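Local coordinates for protein putative xanthine dehydrogenase YAGS fad-binding subunit (Escherichia coli, PDB 5G5G) that probably oxidises aldehydes in the periplasm as the molybdenum subunit of a three-chain aldehyde oxidase, and holds a pterin cytosine dinucleotide cofactor, at residues I58-L63 against T340-E345; E106-A111 against L648-N653; M465-I468 against S472-I475; L476-A481 against I616-T621. All coordinates share one frame; numbering follows the deposited sequence.

Contact 1: I58-L63 against T340-E345; sequences IAKGRL and TLDLPE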
# COMPACT_ATOMS: atom_id res chain seq x y z
N ILE C 58 -18.57 -16.52 3.45
CA ILE C 58 -19.51 -15.74 4.20
C ILE C 58 -18.85 -15.05 5.37
O ILE C 58 -17.79 -15.49 5.89
CB ILE C 58 -20.69 -16.57 4.73
CG1 ILE C 58 -20.28 -17.54 5.82
CG2 ILE C 58 -21.38 -17.31 3.61
CD1 ILE C 58 -21.42 -18.23 6.48
N ALA C 59 -19.51 -13.98 5.84
CA ALA C 59 -19.01 -13.26 7.00
C ALA C 59 -19.14 -14.06 8.27
O ALA C 59 -18.25 -14.02 9.13
CB ALA C 59 -19.77 -11.95 7.19
N LYS C 60 -20.25 -14.78 8.42
CA LYS C 60 -20.61 -15.28 9.75
C LYS C 60 -21.70 -16.34 9.69
O LYS C 60 -22.72 -16.17 8.99
CB LYS C 60 -21.14 -14.14 10.66
CG LYS C 60 -21.34 -14.56 12.12
CD LYS C 60 -22.12 -13.59 13.01
CE LYS C 60 -21.93 -14.05 14.44
NZ LYS C 60 -22.47 -13.13 15.46
N GLY C 61 -21.46 -17.40 10.47
CA GLY C 61 -22.32 -18.56 10.47
C GLY C 61 -21.55 -19.85 10.76
O GLY C 61 -20.55 -19.86 11.47
N ARG C 62 -22.06 -20.94 10.18
CA ARG C 62 -21.55 -22.28 10.40
C ARG C 62 -21.15 -22.86 9.05
O ARG C 62 -21.81 -22.64 8.02
CB ARG C 62 -22.62 -23.19 11.03
CG ARG C 62 -22.04 -24.43 11.69
CD ARG C 62 -23.02 -25.19 12.57
NE ARG C 62 -22.39 -26.39 13.15
CZ ARG C 62 -21.58 -26.40 14.22
NH1 ARG C 62 -21.30 -25.29 14.89
NH2 ARG C 62 -21.07 -27.56 14.64
N LEU C 63 -20.05 -23.60 9.07
CA LEU C 63 -19.58 -24.37 7.94
C LEU C 63 -20.29 -25.71 8.07
O LEU C 63 -19.94 -26.52 8.92
CB LEU C 63 -18.06 -24.49 8.06
CG LEU C 63 -17.27 -25.06 6.90
CD1 LEU C 63 -17.54 -24.27 5.63
CD2 LEU C 63 -15.80 -25.08 7.27
N THR C 340 -19.46 -4.81 19.66
CA THR C 340 -19.17 -6.09 19.02
C THR C 340 -19.54 -6.03 17.54
O THR C 340 -20.69 -5.79 17.20
CB THR C 340 -19.91 -7.21 19.75
OG1 THR C 340 -19.38 -7.23 21.07
CG2 THR C 340 -19.64 -8.56 19.09
N LEU C 341 -18.56 -6.28 16.68
CA LEU C 341 -18.79 -6.31 15.23
C LEU C 341 -18.21 -7.60 14.70
O LEU C 341 -17.12 -7.97 15.12
CB LEU C 341 -18.15 -5.13 14.49
CG LEU C 341 -18.60 -3.68 14.83
CD1 LEU C 341 -17.77 -2.66 14.08
CD2 LEU C 341 -20.09 -3.52 14.51
N ASP C 342 -18.90 -8.20 13.73
CA ASP C 342 -18.52 -9.45 13.12
C ASP C 342 -17.77 -9.26 11.82
O ASP C 342 -17.78 -10.12 10.95
CB ASP C 342 -19.78 -10.30 12.89
CG ASP C 342 -20.47 -10.63 14.18
OD1 ASP C 342 -19.83 -11.36 14.95
OD2 ASP C 342 -21.60 -10.08 14.46
N LEU C 343 -17.16 -8.09 11.64
CA LEU C 343 -16.19 -7.87 10.60
C LEU C 343 -14.90 -8.61 10.95
O LEU C 343 -14.77 -9.17 12.04
CB LEU C 343 -15.91 -6.38 10.49
CG LEU C 343 -17.03 -5.51 9.93
CD1 LEU C 343 -16.74 -4.05 10.17
CD2 LEU C 343 -17.25 -5.77 8.45
N PRO C 344 -13.92 -8.64 10.02
CA PRO C 344 -12.63 -9.22 10.36
C PRO C 344 -12.00 -8.57 11.62
O PRO C 344 -12.47 -7.48 12.06
CB PRO C 344 -11.81 -8.98 9.10
CG PRO C 344 -12.86 -9.11 8.00
CD PRO C 344 -14.00 -8.30 8.59
N GLU C 345 -11.01 -9.24 12.18
CA GLU C 345 -10.36 -8.79 13.42
C GLU C 345 -9.74 -7.40 13.26
O GLU C 345 -8.87 -7.20 12.42
CB GLU C 345 -9.23 -9.75 13.84
CG GLU C 345 -8.61 -9.47 15.20
CD GLU C 345 -7.50 -10.45 15.50
OE1 GLU C 345 -7.79 -11.67 15.62
OE2 GLU C 345 -6.35 -10.00 15.67
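A lone salt bridge, K60 to D342, carries this small, largely buried contact between the turn leading into strand 61-67 and the loop that follows strand 331-340. K60 NZ forms the salt bridge with D342 OD1 at 3.2 Å, a weak hydrogen bond; D342 OD2 is close by, 3.3 Å from K60 NZ. With CG turned away from the backbone N (chi1 -172°) and the rest of the chain extended, the lysine spans the gap and brings its methylenes against the acid as well: K60 CD comes within 3.6 Å of D342 CG. The pair joins two parts of the molybdenum hydroxylase fold. K60 belongs to the a/b hammerhead region, where strand 61-67 is the middle strand of a small antiparallel sheet, and D342 belongs to the first molybdopterin-binding region. D342 has a second, stronger partner, since D342 OD2 accepts from the backbone N of A140, which probably helps to fix the rotation of the carboxylate. Y141 packs against A59, K60 and D342 alike. Nearer the backbone the approach is looser, with A59 O and D342 O 4.3 Å apart.

Contact 2: E106-A111 against L648-N653; sequences EHYHQA and LGYFVN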
# COMPACT_ATOMS: atom_id res chain seq x y z
N GLU C 106 -16.12 -16.99 11.82
CA GLU C 106 -16.05 -15.71 12.57
C GLU C 106 -15.94 -14.47 11.70
O GLU C 106 -16.39 -13.39 12.14
CB GLU C 106 -14.88 -15.73 13.52
CG GLU C 106 -14.91 -16.90 14.50
CD GLU C 106 -13.61 -16.98 15.24
OE1 GLU C 106 -13.45 -16.20 16.14
OE2 GLU C 106 -12.72 -17.77 14.90
N HIS C 107 -15.42 -14.59 10.50
CA HIS C 107 -15.35 -13.43 9.59
C HIS C 107 -15.18 -13.86 8.15
O HIS C 107 -14.72 -14.98 7.88
CB HIS C 107 -14.23 -12.42 10.05
CG HIS C 107 -12.83 -12.99 9.98
ND1 HIS C 107 -12.10 -12.96 8.82
CD2 HIS C 107 -12.07 -13.64 10.88
CE1 HIS C 107 -10.90 -13.48 9.05
NE2 HIS C 107 -10.88 -13.94 10.28
N TYR C 108 -15.47 -12.94 7.24
CA TYR C 108 -15.29 -13.16 5.82
C TYR C 108 -13.80 -13.44 5.54
O TYR C 108 -12.88 -12.83 6.15
CB TYR C 108 -15.76 -11.95 5.06
CG TYR C 108 -15.75 -12.11 3.58
CD1 TYR C 108 -16.66 -12.95 2.92
CD2 TYR C 108 -14.82 -11.46 2.84
CE1 TYR C 108 -16.60 -13.08 1.55
CE2 TYR C 108 -14.77 -11.57 1.49
CZ TYR C 108 -15.65 -12.41 0.85
OH TYR C 108 -15.54 -12.51 -0.53
N HIS C 109 -13.57 -14.38 4.62
CA HIS C 109 -12.18 -14.78 4.26
C HIS C 109 -11.35 -15.40 5.37
O HIS C 109 -10.15 -15.61 5.21
CB HIS C 109 -11.39 -13.66 3.56
CG HIS C 109 -11.76 -13.48 2.14
ND1 HIS C 109 -11.23 -12.46 1.39
CD2 HIS C 109 -12.58 -14.16 1.30
CE1 HIS C 109 -11.66 -12.53 0.16
NE2 HIS C 109 -12.50 -13.55 0.08
N GLN C 110 -11.97 -15.82 6.47
CA GLN C 110 -11.25 -16.62 7.44
C GLN C 110 -10.81 -17.92 6.80
O GLN C 110 -11.59 -18.54 6.05
CB GLN C 110 -12.13 -16.90 8.65
CG GLN C 110 -11.49 -17.78 9.73
CD GLN C 110 -12.42 -17.93 10.93
OE1 GLN C 110 -13.65 -17.97 10.78
NE2 GLN C 110 -11.83 -17.97 12.13
N ALA C 111 -9.56 -18.31 7.04
CA ALA C 111 -9.06 -19.51 6.37
C ALA C 111 -9.84 -20.75 6.81
O ALA C 111 -10.06 -20.95 8.02
CB ALA C 111 -7.60 -19.71 6.65
N LEU C 648 -23.62 -7.68 3.68
CA LEU C 648 -22.76 -8.85 3.44
C LEU C 648 -21.59 -8.99 4.47
O LEU C 648 -20.95 -10.04 4.55
CB LEU C 648 -22.19 -8.76 2.02
CG LEU C 648 -23.21 -8.93 0.90
CD1 LEU C 648 -22.66 -8.49 -0.45
CD2 LEU C 648 -23.67 -10.40 0.84
N GLY C 649 -21.30 -7.93 5.23
CA GLY C 649 -20.42 -8.02 6.39
C GLY C 649 -18.92 -8.16 6.07
O GLY C 649 -18.23 -8.96 6.71
N TYR C 650 -18.43 -7.42 5.07
CA TYR C 650 -17.04 -7.52 4.68
C TYR C 650 -16.55 -6.23 4.07
O TYR C 650 -17.31 -5.30 3.81
CB TYR C 650 -16.81 -8.72 3.73
CG TYR C 650 -17.18 -8.46 2.28
CD1 TYR C 650 -18.50 -8.24 1.90
CD2 TYR C 650 -16.22 -8.41 1.29
CE1 TYR C 650 -18.85 -7.93 0.57
CE2 TYR C 650 -16.56 -8.16 -0.04
CZ TYR C 650 -17.88 -7.91 -0.39
OH TYR C 650 -18.21 -7.65 -1.70
N PHE C 651 -15.24 -6.17 3.89
CA PHE C 651 -14.63 -5.05 3.23
C PHE C 651 -14.63 -5.28 1.74
O PHE C 651 -13.98 -6.21 1.25
CB PHE C 651 -13.18 -4.80 3.76
CG PHE C 651 -13.09 -4.65 5.26
CD1 PHE C 651 -13.88 -3.72 5.94
CD2 PHE C 651 -12.20 -5.40 5.99
CE1 PHE C 651 -13.75 -3.58 7.32
CE2 PHE C 651 -12.08 -5.30 7.37
CZ PHE C 651 -12.87 -4.37 8.04
N VAL C 652 -15.30 -4.41 1.00
CA VAL C 652 -15.62 -4.63 -0.43
C VAL C 652 -14.43 -4.43 -1.37
O VAL C 652 -14.20 -5.23 -2.26
CB VAL C 652 -16.80 -3.73 -0.87
CG1 VAL C 652 -17.10 -3.83 -2.35
CG2 VAL C 652 -18.08 -4.06 -0.11
N ASN C 653 -13.68 -3.35 -1.15
CA ASN C 653 -12.62 -2.95 -2.01
C ASN C 653 -11.34 -3.59 -1.52
O ASN C 653 -10.39 -2.90 -1.10
CB ASN C 653 -12.54 -1.40 -2.07
CG ASN C 653 -12.34 -0.77 -0.73
OD1 ASN C 653 -12.78 -1.28 0.31
ND2 ASN C 653 -11.62 0.31 -0.73
O HOH W 1 -16.67 -10.54 8.31
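Y108 lays one face of its ring against Y650, and this aromatic pair makes up nearly all of the packing between the loop 106-111 and the segment 648-653. The two side chains run side by side in the same direction, yet their rings are inclined at 49°, with centroids 4.6 Å apart, so the arrangement is neither a stack nor edge-to-face. The closest approach is Y108 CE2 to Y650 CD2 at 3.5 Å, and Y650 CB fits just as closely against Y108 CD2. The opposite face of Y108 is taken by H109, with Y108 CE2 over the centre of the imidazole, 3.3 Å above its plane; the tyrosine ring is thus held between two side chains. Both neighbours sit on distinctive backbone. H107 to Q110 form a type II turn with H109 at its third position, while G649 and Y650 face D645 in a G1 beta bulge of the hairpin 644-651. H107 ND1 braces the turn further by donating to Y108 O, 2.8 Å away.

Beside the rings the fit is looser, and a water fills in between the two backbones: it accepts from Y108 N at 2.9 Å and donates to G649 O at 2.7 Å. The hydroxyl end of Y108 leaves the contact altogether and bonds to an acidic side chain of another protein chain. The chemistry thus implies a division of labour, with ring carbons making the intramolecular fit, a water matching backbone donor to backbone acceptor, and the phenol oxygen serving the subunit interface.

Contact 3: M465-I468 against S472-I475; sequences MTDI and SYTI. With MCN (pterin cytosine dinucleotide), chain Y.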
# COMPACT_ATOMS: atom_id res chain seq x y z
N MET C 465 15.98 -9.35 16.93
CA MET C 465 15.37 -8.13 16.40
C MET C 465 15.17 -8.17 14.90
O MET C 465 15.97 -8.78 14.20
CB MET C 465 16.24 -6.93 16.76
CG MET C 465 15.68 -5.61 16.33
SD MET C 465 14.07 -5.26 17.08
CE MET C 465 13.71 -3.77 16.22
N THR C 466 14.09 -7.57 14.43
CA THR C 466 13.78 -7.50 13.00
C THR C 466 14.07 -6.14 12.40
O THR C 466 14.10 -5.07 13.12
CB THR C 466 12.30 -7.87 12.76
OG1 THR C 466 11.46 -7.06 13.63
CG2 THR C 466 12.09 -9.32 13.05
N ASP C 467 14.26 -6.17 11.09
CA ASP C 467 14.38 -4.97 10.26
C ASP C 467 13.30 -5.08 9.26
O ASP C 467 13.39 -5.88 8.32
CB ASP C 467 15.78 -4.83 9.60
CG ASP C 467 16.00 -3.44 8.99
OD1 ASP C 467 14.97 -2.83 8.56
OD2 ASP C 467 17.17 -2.98 9.00
N ILE C 468 12.23 -4.29 9.45
CA ILE C 468 11.01 -4.38 8.60
C ILE C 468 11.04 -3.26 7.55
O ILE C 468 10.01 -2.93 6.97
CB ILE C 468 9.75 -4.38 9.45
CG1 ILE C 468 9.62 -3.05 10.27
CG2 ILE C 468 9.76 -5.56 10.43
CD1 ILE C 468 8.42 -2.96 11.15
N SER C 472 17.00 -1.24 11.42
CA SER C 472 17.60 -1.91 12.53
C SER C 472 19.00 -2.48 12.22
O SER C 472 19.90 -2.36 13.06
CB SER C 472 16.71 -3.02 13.02
OG SER C 472 15.39 -2.60 13.29
N TYR C 473 19.18 -3.14 11.06
CA TYR C 473 20.52 -3.67 10.71
C TYR C 473 21.57 -2.57 10.92
O TYR C 473 22.62 -2.80 11.53
CB TYR C 473 20.66 -4.15 9.27
CG TYR C 473 20.08 -5.54 9.01
CD1 TYR C 473 20.81 -6.70 9.38
CD2 TYR C 473 18.86 -5.71 8.31
CE1 TYR C 473 20.32 -7.96 9.11
CE2 TYR C 473 18.37 -6.98 8.08
CZ TYR C 473 19.11 -8.11 8.46
OH TYR C 473 18.61 -9.41 8.24
N THR C 474 21.30 -1.40 10.33
CA THR C 474 22.25 -0.31 10.32
C THR C 474 22.50 0.33 11.69
O THR C 474 23.63 0.48 12.10
CB THR C 474 21.80 0.71 9.28
OG1 THR C 474 21.57 -0.01 8.08
CG2 THR C 474 22.83 1.75 9.08
N ILE C 475 21.45 0.66 12.40
CA ILE C 475 21.63 1.25 13.72
C ILE C 475 22.24 0.32 14.76
O ILE C 475 22.99 0.77 15.63
CB ILE C 475 20.35 1.92 14.25
CG1 ILE C 475 19.17 0.93 14.39
CG2 ILE C 475 20.06 3.12 13.35
CD1 ILE C 475 18.05 1.41 15.32
N1 MCN Y . 15.41 5.72 14.45
C2 MCN Y . 16.67 6.47 14.54
N3 MCN Y . 16.63 7.07 15.94
C4 MCN Y . 15.70 7.11 16.89
C5 MCN Y . 14.56 6.17 16.60
C6 MCN Y . 14.45 5.62 15.43
O2 MCN Y . 17.51 6.57 13.80
N4 MCN Y . 15.71 7.74 18.00
C1' MCN Y . 15.18 5.24 13.10
C2D MCN Y . 16.05 3.97 12.77
O2' MCN Y . 16.28 3.89 11.37
C3' MCN Y . 15.13 2.96 13.23
C4D MCN Y . 13.63 3.32 12.84
O4D MCN Y . 13.82 4.81 12.96
O3' MCN Y . 15.32 1.57 12.77
C5' MCN Y . 12.49 2.99 13.62
O5' MCN Y . 12.77 2.82 14.99
PA MCN Y . 11.58 2.85 15.99
O1A MCN Y . 12.12 2.32 17.32
O2A MCN Y . 10.88 4.16 15.91
O3A MCN Y . 10.51 1.71 15.37
PB MCN Y . 10.64 0.15 15.64
O1B MCN Y . 9.94 -0.21 16.88
O2B MCN Y . 12.06 -0.27 15.45
O3B MCN Y . 9.89 -0.35 14.35
C10 MCN Y . 8.40 -0.45 14.38
C9' MCN Y . 7.71 0.67 13.69
C8' MCN Y . 6.12 0.46 13.95
S8' MCN Y . 5.54 0.05 15.46
C7' MCN Y . 5.42 0.44 12.92
S7' MCN Y . 3.68 0.03 12.98
C6' MCN Y . 5.89 1.01 11.55
C7 MCN Y . 7.31 1.70 11.84
O9' MCN Y . 8.18 0.85 12.46
N5' MCN Y . 6.16 -0.28 10.72
C4A MCN Y . 6.99 -0.16 9.48
N8' MCN Y . 7.90 2.02 10.53
C4B MCN Y . 7.92 1.10 9.55
N1' MCN Y . 8.64 1.38 8.38
C2' MCN Y . 8.92 0.41 7.42
N2' MCN Y . 9.54 0.66 6.37
N3' MCN Y . 8.06 -0.66 7.42
C4' MCN Y . 7.25 -1.16 8.43
O4' MCN Y . 6.50 -2.15 8.54
O HOH W 2 19.16 -1.31 7.78
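D467 and S472 clasp the N-terminal end of helix 472-484 to the loop before it, in a stretch that lines the pterin cytosine dinucleotide site. D467 is also the first residue of an Asx turn, as its OD1 accepts from G469 N and then from G471 N. Its other oxygen turns to the helix: Y473 N donates to D467 OD2 at 2.9 Å, arriving on the anti side and 31° out of the carboxylate plane. A chi1 of -167° sends the carboxylate away from its own backbone N and across to these amides, and the positive end of the helix probably helps to hold its negative charge. With an alanine here, Y473 N and the amides of G469 and G471 would probably lose the carboxylate they share, leaving the loop less firmly tied to the helix start.

The ring of Y473 leans in from the side, D467 OD2 lying at its edge, 3.3 Å from Y473 CD2, while Y473 OH bonds to P236 O. A water 2.9 Å from D467 OD2 links the carboxylate to T474 OG1. S472 answers from the helix side. Its OG, placed beside its own backbone N (chi1 -53°), donates to T466 O at 2.8 Å.

Toward the cofactor, I468 sets its CG1-CD1 arm over the pterin face at the carbonyl, with I468 CD1 3.3 Å from O4' of the dinucleotide. The methyl CE of M465 lies 3.6 Å from S472 OG and 3.9 Å from the phosphate oxygen O2B of the dinucleotide.

Contact 4: L476-A481 against I616-T621; sequences LAQTAA and ILNPKT. With MCN (pterin cytosine dinucleotide), chain Y.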
# COMPACT_ATOMS: atom_id res chain seq x y z
N LEU C 476 21.99 -0.99 14.64
CA LEU C 476 22.67 -1.94 15.51
C LEU C 476 24.16 -2.02 15.15
O LEU C 476 25.00 -2.06 16.06
CB LEU C 476 22.02 -3.33 15.42
CG LEU C 476 20.59 -3.34 16.01
CD1 LEU C 476 19.78 -4.55 15.56
CD2 LEU C 476 20.60 -3.34 17.53
N ALA C 477 24.49 -1.98 13.85
CA ALA C 477 25.91 -1.91 13.44
C ALA C 477 26.59 -0.64 13.96
O ALA C 477 27.70 -0.66 14.51
CB ALA C 477 26.04 -2.02 11.92
N GLN C 478 25.89 0.48 13.86
CA GLN C 478 26.44 1.75 14.33
C GLN C 478 26.73 1.73 15.84
O GLN C 478 27.79 2.28 16.30
CB GLN C 478 25.53 2.90 13.99
CG GLN C 478 25.40 3.18 12.49
CD GLN C 478 24.28 4.19 12.19
OE1 GLN C 478 23.18 3.85 11.74
NE2 GLN C 478 24.56 5.47 12.46
N THR C 479 25.82 1.12 16.59
CA THR C 479 25.95 0.99 18.05
C THR C 479 27.16 0.18 18.45
O THR C 479 28.03 0.62 19.23
CB THR C 479 24.67 0.43 18.68
OG1 THR C 479 23.55 1.28 18.34
CG2 THR C 479 24.82 0.33 20.20
N ALA C 480 27.30 -1.00 17.85
CA ALA C 480 28.45 -1.81 18.13
C ALA C 480 29.78 -1.15 17.70
O ALA C 480 30.77 -1.19 18.43
CB ALA C 480 28.30 -3.18 17.51
N ALA C 481 29.78 -0.54 16.51
CA ALA C 481 30.97 0.14 16.04
C ALA C 481 31.39 1.25 17.03
O ALA C 481 32.58 1.43 17.33
CB ALA C 481 30.70 0.72 14.66
N ILE C 616 18.59 11.01 17.79
CA ILE C 616 18.40 10.28 16.55
C ILE C 616 19.65 9.46 16.22
O ILE C 616 20.77 9.98 16.21
CB ILE C 616 18.08 11.26 15.39
CG1 ILE C 616 16.77 12.02 15.72
CG2 ILE C 616 18.04 10.51 14.07
CD1 ILE C 616 15.55 11.17 15.78
N LEU C 617 19.44 8.19 15.98
CA LEU C 617 20.51 7.23 15.80
C LEU C 617 21.07 7.23 14.36
O LEU C 617 22.27 7.03 14.16
CB LEU C 617 20.06 5.87 16.27
CG LEU C 617 19.59 5.73 17.73
CD1 LEU C 617 19.14 4.30 18.08
CD2 LEU C 617 20.67 6.18 18.69
N ASN C 618 20.22 7.47 13.38
CA ASN C 618 20.66 7.63 11.99
C ASN C 618 19.73 8.58 11.31
O ASN C 618 18.56 8.24 11.01
CB ASN C 618 20.70 6.27 11.29
CG ASN C 618 21.17 6.37 9.88
OD1 ASN C 618 20.77 7.29 9.15
ND2 ASN C 618 21.97 5.38 9.45
N PRO C 619 20.18 9.83 11.08
CA PRO C 619 19.22 10.81 10.58
C PRO C 619 18.68 10.49 9.19
O PRO C 619 17.59 10.95 8.85
CB PRO C 619 20.01 12.10 10.55
CG PRO C 619 21.03 11.91 11.67
CD PRO C 619 21.39 10.45 11.64
N LYS C 620 19.41 9.70 8.39
CA LYS C 620 18.93 9.32 7.04
C LYS C 620 17.80 8.30 7.11
O LYS C 620 16.73 8.50 6.52
CB LYS C 620 20.07 8.81 6.15
CG LYS C 620 19.57 8.57 4.71
CD LYS C 620 20.65 8.68 3.66
CE LYS C 620 21.65 7.59 3.79
NZ LYS C 620 22.70 7.76 2.75
N THR C 621 18.00 7.24 7.89
CA THR C 621 16.94 6.25 8.00
C THR C 621 15.80 6.77 8.85
O THR C 621 14.64 6.43 8.57
CB THR C 621 17.46 4.91 8.51
OG1 THR C 621 18.12 5.08 9.79
CG2 THR C 621 18.51 4.32 7.55
N1 MCN Y . 15.41 5.72 14.45
C2 MCN Y . 16.67 6.47 14.54
N3 MCN Y . 16.63 7.07 15.94
C4 MCN Y . 15.70 7.11 16.89
C5 MCN Y . 14.56 6.17 16.60
C6 MCN Y . 14.45 5.62 15.43
O2 MCN Y . 17.51 6.57 13.80
N4 MCN Y . 15.71 7.74 18.00
C1' MCN Y . 15.18 5.24 13.10
C2D MCN Y . 16.05 3.97 12.77
O2' MCN Y . 16.28 3.89 11.37
C3' MCN Y . 15.13 2.96 13.23
C4D MCN Y . 13.63 3.32 12.84
O4D MCN Y . 13.82 4.81 12.96
O3' MCN Y . 15.32 1.57 12.77
C5' MCN Y . 12.49 2.99 13.62
O5' MCN Y . 12.77 2.82 14.99
PA MCN Y . 11.58 2.85 15.99
O1A MCN Y . 12.12 2.32 17.32
O2A MCN Y . 10.88 4.16 15.91
O3A MCN Y . 10.51 1.71 15.37
PB MCN Y . 10.64 0.15 15.64
O1B MCN Y . 9.94 -0.21 16.88
O2B MCN Y . 12.06 -0.27 15.45
O3B MCN Y . 9.89 -0.35 14.35
C10 MCN Y . 8.40 -0.45 14.38
C9' MCN Y . 7.71 0.67 13.69
C8' MCN Y . 6.12 0.46 13.95
S8' MCN Y . 5.54 0.05 15.46
C7' MCN Y . 5.42 0.44 12.92
S7' MCN Y . 3.68 0.03 12.98
C6' MCN Y . 5.89 1.01 11.55
C7 MCN Y . 7.31 1.70 11.84
O9' MCN Y . 8.18 0.85 12.46
N5' MCN Y . 6.16 -0.28 10.72
C4A MCN Y . 6.99 -0.16 9.48
N8' MCN Y . 7.90 2.02 10.53
C4B MCN Y . 7.92 1.10 9.55
N1' MCN Y . 8.64 1.38 8.38
C2' MCN Y . 8.92 0.41 7.42
N2' MCN Y . 9.54 0.66 6.37
N3' MCN Y . 8.06 -0.66 7.42
C4' MCN Y . 7.25 -1.16 8.43
O4' MCN Y . 6.50 -2.15 8.54
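The start of helix 619-638, capped by N618, helps to form the cytosine end of the dinucleotide pocket, and Q478 of helix 472-484 backs it from behind. N618 ND2 donates to Q478 OE1 at 3.0 Å. The two amide planes stand 86° apart, and the donor comes from above the carbonyl plane of Q478. On its other edge the glutamine makes a weak bond from NE2 to L617 O, its firmer partner being V17 O.

N618 is a true N-cap: N618 OD1 accepts from T621 N at 3.0 Å and, weakly, from K620 N. With CG opposite the backbone N (chi1 -179°), the side chain turns OD1 to these two amides, while ND2 is shared between Q478 and H22 O. A leucine in place of Q478 would probably cost V17 O this donor and N618 ND2 one of its acceptors, so that the capping amide would be held less firmly in its rotation.

This second shell probably helps to position the backbone that binds the base. L617 N points almost straight at the cytosine N3 (3.0 Å, 175°). The next amide, N618 N, donates to the cytosine O2 at 2.9 Å, and T621 OG1 lies 2.7 Å from the ribose O2'. Two consecutive amides thus grip the edge of the ring.

Around the contact, A477, A480 and A481 settle on V491 of strand 491-494, L476 and T479 lean on helix 511-534, and L617 reaches T516 of that same helix.

The four contacts form two pairs on opposite sides of the chain's centre. Contacts 1 and 2, with centres 7 Å apart, touch where A59 CB meets G649 O at 3.4 Å and where P344 packs on H107; together they join the hammerhead region to both molybdopterin-binding regions. Contacts 3 and 4 share helix 472-484 and the dinucleotide, their centres 10 Å apart: I475 CG2 lies 3.8 Å from N618 CB. Contact 3 runs from the pterin past the phosphates to the ribose, with the side chain of T466 about 9 Å from the bound dioxothiomolybdenum ion; contact 4 takes the cytosine and the ribose O2'. The pairs come nearest between contacts 1 and 3, about 17 Å between nearest atoms.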